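Local coordinates for microbial serine proteinases; subtilisin (Bacillus subtilis, PDB 2GKO), which hydrolyses peptide bonds as a cold-adapted serine endopeptidase of the subtilisin type, loaded with calcium ions, at residues Ala26-Ala31 with Lys132-Met137. Residues are numbered along the deposited sequence; the frame is centred on the assembly and turned at random.
With CA (calcium ion), chain B.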
# COMPACT_ATOMS: atom_id res chain seq x y z
N ALA A 26 -9.25 -5.89 12.10
CA ALA A 26 -10.65 -6.30 12.06
C ALA A 26 -11.58 -5.13 11.75
O ALA A 26 -11.47 -4.06 12.33
CB ALA A 26 -11.06 -6.95 13.37
N GLY A 27 -12.48 -5.36 10.81
CA GLY A 27 -13.48 -4.37 10.45
C GLY A 27 -13.06 -3.36 9.40
O GLY A 27 -13.93 -2.70 8.85
N ILE A 28 -11.76 -3.27 9.11
CA ILE A 28 -11.28 -2.28 8.17
C ILE A 28 -11.14 -2.93 6.82
O ILE A 28 -10.65 -4.05 6.71
CB ILE A 28 -9.94 -1.69 8.62
CG1 ILE A 28 -10.02 -1.19 10.07
CG2 ILE A 28 -9.52 -0.58 7.66
CD1 ILE A 28 -11.06 -0.13 10.32
N ASN A 29 -11.55 -2.21 5.78
CA ASN A 29 -11.52 -2.73 4.41
C ASN A 29 -10.34 -2.16 3.67
O ASN A 29 -10.13 -0.95 3.69
CB ASN A 29 -12.81 -2.35 3.68
CG ASN A 29 -14.04 -2.70 4.48
OD1 ASN A 29 -14.40 -3.89 4.56
ND2 ASN A 29 -14.64 -1.71 5.14
N ILE A 30 -9.50 -3.03 3.12
CA ILE A 30 -8.41 -2.61 2.26
C ILE A 30 -8.82 -2.90 0.82
O ILE A 30 -8.99 -4.05 0.40
CB ILE A 30 -7.06 -3.31 2.62
CG1 ILE A 30 -6.70 -3.04 4.09
CG2 ILE A 30 -5.95 -2.80 1.71
CD1 ILE A 30 -5.43 -3.75 4.56
N ALA A 31 -8.97 -1.82 0.05
CA ALA A 31 -9.30 -1.88 -1.34
C ALA A 31 -8.02 -1.86 -2.16
O ALA A 31 -7.36 -0.83 -2.29
CB ALA A 31 -10.25 -0.73 -1.73
N LYS A 132 -15.05 1.86 7.04
CA LYS A 132 -13.74 2.46 6.85
C LYS A 132 -13.00 1.73 5.75
O LYS A 132 -12.99 0.49 5.69
CB LYS A 132 -12.96 2.46 8.17
CG LYS A 132 -13.65 3.24 9.30
CD LYS A 132 -14.04 4.66 8.87
CE LYS A 132 -14.21 5.57 10.07
NZ LYS A 132 -14.49 6.97 9.68
N VAL A 133 -12.41 2.51 4.85
CA VAL A 133 -11.76 1.97 3.66
C VAL A 133 -10.36 2.59 3.55
O VAL A 133 -10.18 3.83 3.63
CB VAL A 133 -12.58 2.24 2.39
CG1 VAL A 133 -11.86 1.70 1.18
CG2 VAL A 133 -13.97 1.62 2.51
N VAL A 134 -9.37 1.72 3.37
CA VAL A 134 -8.03 2.11 3.00
C VAL A 134 -7.84 1.64 1.55
O VAL A 134 -7.83 0.45 1.27
CB VAL A 134 -6.95 1.42 3.88
CG1 VAL A 134 -5.54 1.89 3.46
CG2 VAL A 134 -7.19 1.70 5.37
N ILE A 135 -7.70 2.58 0.63
CA ILE A 135 -7.30 2.25 -0.72
C ILE A 135 -5.79 2.06 -0.78
O ILE A 135 -5.04 2.88 -0.27
CB ILE A 135 -7.67 3.39 -1.73
CG1 ILE A 135 -9.18 3.40 -1.95
CG2 ILE A 135 -6.92 3.19 -3.05
CD1 ILE A 135 -9.71 4.58 -2.80
N ASN A 136 -5.38 1.00 -1.44
CA ASN A 136 -4.01 0.81 -1.85
C ASN A 136 -3.88 0.88 -3.38
O ASN A 136 -4.50 0.08 -4.08
CB ASN A 136 -3.48 -0.55 -1.37
CG ASN A 136 -2.01 -0.71 -1.69
OD1 ASN A 136 -1.15 -0.31 -0.89
ND2 ASN A 136 -1.71 -1.21 -2.89
N MET A 137 -3.08 1.82 -3.87
CA MET A 137 -2.75 1.92 -5.29
C MET A 137 -1.25 1.72 -5.49
O MET A 137 -0.44 2.63 -5.37
CB MET A 137 -3.21 3.25 -5.90
CG MET A 137 -4.69 3.23 -6.11
SD MET A 137 -5.29 4.64 -7.01
CE MET A 137 -5.29 5.81 -5.79
CA CA B . -15.92 -5.10 5.56
O HOH W 1 -14.88 -0.17 9.27
O HOH W 2 -15.93 -3.80 7.30
O HOH W 3 -17.71 -6.13 6.56
O HOH W 4 -17.52 -3.66 4.69
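The carbonyl oxygen of Lys132 is gripped twice by Asn29, once by its backbone and once by its side chain. Asn29 N donates to Lys132 O at 3.1 Å, and Asn29 ND2 reaches Lys132 O at 2.8 Å along a more bent path (143° at the hydrogen), the two donors coming from opposite faces of the carbonyl plane. With CG beside its own backbone N (chi1 -50°), the amide of Asn29 turns ND2 to Lys132 O while OD1 binds the calcium ion at 2.2 Å. Asparagine suits the place because one flat group supplies both a metal ligand and a donor; Glu49 and Asp97 also bind this ion, and Thr131 OG1 is a second partner of ND2. Gly27, at a positive phi of 87° where a CB would press on the preceding carbonyl, turns its oxygen to two waters: one continues to Lys132 N, the other is itself a calcium ligand.

Beyond this end the segments run as parallel neighbours in the central sheet of the subtilase alpha/beta fold. Val134 N donates to Asn29 O at 2.8 Å, nearly straight, and then Ala31 N to Val134 O and Asn136 N to Ala31 O continue the ladder. Beta-branched valine and isoleucine, at ease in extended backbone, supply most of the apolar side chains. Ile30 and Val134 share one face; Ile28 CG2 meets Val134 CG2 at 4.0 Å, and Trp263 of helix 248-265 touches the side chains of Ile28 and Val134. The other face carries Asn29, Val133, Ala31 and Ile135; the small Ala31 CB lies against Val133 CG1 at 4.1 Å, with Trp99 touching both and helix 112-129 packing on Val133 and Ile135. At the far end, segment 132-137 runs up to Ser138, which lines the pocket holding the bound phenylmethanesulfonic acid.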